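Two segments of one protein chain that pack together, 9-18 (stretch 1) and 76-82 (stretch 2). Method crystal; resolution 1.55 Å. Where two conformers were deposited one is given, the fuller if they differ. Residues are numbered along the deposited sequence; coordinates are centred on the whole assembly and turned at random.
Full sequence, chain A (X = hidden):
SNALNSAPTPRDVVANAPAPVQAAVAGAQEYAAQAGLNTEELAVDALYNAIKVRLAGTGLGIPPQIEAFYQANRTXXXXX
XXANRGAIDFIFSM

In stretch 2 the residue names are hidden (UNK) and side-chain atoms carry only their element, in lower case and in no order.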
# COMPACT_ATOMS: atom_id res chain seq x y z
N THR A 9 -7.67 4.75 8.49
CA THR A 9 -7.56 3.48 7.78
C THR A 9 -6.59 3.66 6.60
O THR A 9 -6.26 4.78 6.23
CB THR A 9 -8.92 3.02 7.24
OG1 THR A 9 -9.37 3.95 6.26
CG2 THR A 9 -10.00 2.94 8.36
N PRO A 10 -6.10 2.56 6.02
CA PRO A 10 -5.28 2.71 4.82
C PRO A 10 -5.93 3.61 3.74
O PRO A 10 -5.22 4.42 3.14
CB PRO A 10 -5.11 1.28 4.34
CG PRO A 10 -5.06 0.50 5.67
CD PRO A 10 -6.17 1.15 6.47
N ARG A 11 -7.24 3.51 3.54
CA ARG A 11 -7.90 4.39 2.56
C ARG A 11 -7.74 5.87 2.90
O ARG A 11 -7.58 6.69 1.99
CB ARG A 11 -9.36 4.02 2.37
CG ARG A 11 -9.49 2.68 1.72
CD ARG A 11 -10.94 2.21 1.69
NE ARG A 11 -11.63 2.64 0.48
CZ ARG A 11 -12.90 2.37 0.21
NH1 ARG A 11 -13.46 2.81 -0.92
NH2 ARG A 11 -13.62 1.63 1.05
N ASP A 12 -7.73 6.20 4.19
CA ASP A 12 -7.52 7.62 4.60
C ASP A 12 -6.08 8.02 4.36
O ASP A 12 -5.81 9.15 3.92
CB ASP A 12 -7.87 7.79 6.09
CG ASP A 12 -9.29 7.37 6.39
OD1 ASP A 12 -10.22 7.84 5.69
OD2 ASP A 12 -9.49 6.58 7.35
N VAL A 13 -5.15 7.13 4.69
CA VAL A 13 -3.72 7.40 4.46
C VAL A 13 -3.42 7.73 2.99
O VAL A 13 -2.55 8.59 2.71
CB VAL A 13 -2.85 6.23 4.98
CG1 VAL A 13 -1.35 6.45 4.61
CG2 VAL A 13 -3.06 6.06 6.50
N VAL A 14 -4.09 7.05 2.06
CA VAL A 14 -3.80 7.33 0.64
C VAL A 14 -4.84 8.21 -0.04
O VAL A 14 -4.98 8.18 -1.27
CB VAL A 14 -3.61 6.02 -0.17
CG1 VAL A 14 -2.40 5.21 0.37
CG2 VAL A 14 -4.91 5.20 -0.19
N ALA A 15 -5.54 9.03 0.77
CA ALA A 15 -6.55 9.98 0.26
C ALA A 15 -6.04 10.84 -0.88
O ALA A 15 -6.82 11.23 -1.78
CB ALA A 15 -7.08 10.86 1.40
N ASN A 16 -4.74 11.16 -0.85
CA ASN A 16 -4.13 12.06 -1.86
C ASN A 16 -3.19 11.37 -2.86
O ASN A 16 -2.44 12.03 -3.60
CB ASN A 16 -3.42 13.21 -1.13
CG ASN A 16 -4.35 13.91 -0.14
OD1 ASN A 16 -3.99 14.12 1.04
ND2 ASN A 16 -5.56 14.22 -0.59
N ALA A 17 -3.26 10.04 -2.87
CA ALA A 17 -2.38 9.22 -3.71
C ALA A 17 -2.97 9.05 -5.12
O ALA A 17 -4.15 9.34 -5.33
CB ALA A 17 -2.19 7.85 -3.08
N PRO A 18 -2.14 8.59 -6.07
CA PRO A 18 -2.69 8.29 -7.38
C PRO A 18 -3.84 7.30 -7.32
O PRO A 18 -3.90 6.42 -6.44
CB PRO A 18 -1.49 7.68 -8.13
CG PRO A 18 -0.28 8.33 -7.49
CD PRO A 18 -0.67 8.40 -6.01
N UNK A 76 2.64 -2.24 8.99
CA UNK A 76 2.50 -0.85 9.33
C UNK A 76 2.19 -0.05 8.05
O UNK A 76 3.12 0.34 7.31
n UNK A 76 4.96 1.61 10.78
o UNK A 76 2.80 1.87 10.08
c UNK A 76 3.79 -0.35 10.01
c UNK A 76 3.79 1.13 10.29
N UNK A 77 0.90 0.13 7.77
CA UNK A 77 0.52 0.73 6.49
C UNK A 77 1.06 2.16 6.31
O UNK A 77 1.66 2.51 5.28
c UNK A 77 -1.00 0.33 3.66
c UNK A 77 -1.72 3.00 3.25
c UNK A 77 -1.55 2.51 4.54
c UNK A 77 -1.17 0.80 2.38
c UNK A 77 -1.53 2.14 2.17
c UNK A 77 -0.97 0.67 6.15
c UNK A 77 -1.23 1.17 4.77
N UNK A 78 0.83 3.00 7.31
CA UNK A 78 1.29 4.40 7.20
C UNK A 78 2.81 4.41 7.00
O UNK A 78 3.31 5.15 6.16
c UNK A 78 0.93 5.19 8.48
c UNK A 78 1.37 6.61 8.38
o UNK A 78 2.40 7.01 8.95
n UNK A 78 0.67 7.38 7.58
N UNK A 79 3.53 3.56 7.74
CA UNK A 79 4.99 3.54 7.61
C UNK A 79 5.42 3.11 6.22
O UNK A 79 6.34 3.69 5.62
N UNK A 80 4.73 2.09 5.70
CA UNK A 80 5.08 1.58 4.36
C UNK A 80 4.82 2.62 3.28
O UNK A 80 5.66 2.85 2.41
c UNK A 80 4.73 -1.15 0.05
c UNK A 80 4.24 0.32 4.08
c UNK A 80 3.38 0.00 1.72
c UNK A 80 5.56 -0.86 2.28
c UNK A 80 4.40 -0.20 2.67
c UNK A 80 5.72 -1.33 0.98
c UNK A 80 3.55 -0.47 0.41
N UNK A 81 3.67 3.25 3.36
CA UNK A 81 3.30 4.25 2.36
C UNK A 81 4.25 5.44 2.43
O UNK A 81 4.76 5.90 1.40
c UNK A 81 0.72 7.78 -0.26
c UNK A 81 0.83 8.07 1.10
c UNK A 81 1.88 4.70 2.57
c UNK A 81 1.19 7.07 2.00
c UNK A 81 1.01 6.49 -0.73
c UNK A 81 1.37 5.48 0.20
c UNK A 81 1.45 5.77 1.58
o UNK A 81 0.36 8.79 -1.18
N UNK A 82 4.52 5.92 3.64
CA UNK A 82 5.39 7.09 3.77
C UNK A 82 6.82 6.77 3.27
O UNK A 82 7.45 7.60 2.56
c UNK A 82 5.37 7.67 5.20
c UNK A 82 4.49 11.09 4.94
se UNK A 82 3.32 9.64 4.38
c UNK A 82 3.98 8.23 5.59

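Position 76 carries two side-chain carbons, the second bearing one oxygen and one nitrogen: a short amide. Nothing of stretch 1 lies near it. It sits just before a helix, and its side chain turns back onto the backbone of position 79. The residue is asparagine, N76, and its OD1 accepts from the backbone N of residue 79 at 3.0 Å, a capping bond that satisfies an amide the first helical turn leaves free.

Position 77 has one carbon and then a ring of six carbons, with no heteroatom. Its CA-to-CB bond points toward stretch 1, and the ring meets P10, V13 and V14. A bare six-membered ring makes it phenylalanine, F77. P10 CB lies over one face, 3.9 Å from the centroid of the F77 ring and 15° off its normal, a CH-pi contact. The two valines meet the ring at its edge: V13 CG1 is 3.7 Å from F77 CE2, and V14 CG1 is 3.7 Å from F77 CZ.

Position 78 again shows two carbons, the second with one oxygen and one nitrogen. Its CA-to-CB bond runs sideways, yet the end of the side chain comes nearer to V13. This is asparagine, N78, exposed; its ND2 approaches V13 CG1 to 3.7 Å, a polar group resting against a methyl.

Position 79 has no side-chain atoms, and nothing of stretch 1 comes close. It is glycine, G79. An ideal CB here would fall 2.4 Å from N76 ND2, so the bare backbone leaves room for the cap as it is built.

Position 80 repeats the pattern of one carbon and a six-carbon ring, buried but out of reach of stretch 1. It is phenylalanine, F80.

Position 81 has one carbon, a six-carbon ring and an oxygen on that ring. Its CA-to-CB bond points toward stretch 1; the ring meets V13 and V14, and its oxygen end lies near A17. This is tyrosine, Y81. V14 CG1 stands over one face, 3.8 Å from the centroid of the Y81 ring and 15° off its normal. V13 CG1 reaches Y81 CD2 at 3.7 Å, while A17 CB lies 3.3 Å from Y81 OH.

Position 82 is an unbranched chain of two carbons, selenium and a final carbon, exposed and without contact to stretch 1. It is selenomethionine, M82.

The contact works through side-chain packing, with no hydrogen bond between the stretches. F77 and Y81 stand one helical turn apart, linked by the backbone bond from Y81 N to F77 O at 2.9 Å, and so present two rings to the same partner. V14 CG1 uses both, edge-on to F77 and over the face of Y81; V13 CG1 also touches both rings. On stretch 1, the type I turn from V14 to A17 follows the short helix and brings A17 to the tyrosine hydroxyl. The rule to read is compact: two aromatics spaced i to i+4, met by small aliphatic groups, with the capping bond of N76 kept within stretch 2.

Stretch 2, residues 76-82: NFNGFYM
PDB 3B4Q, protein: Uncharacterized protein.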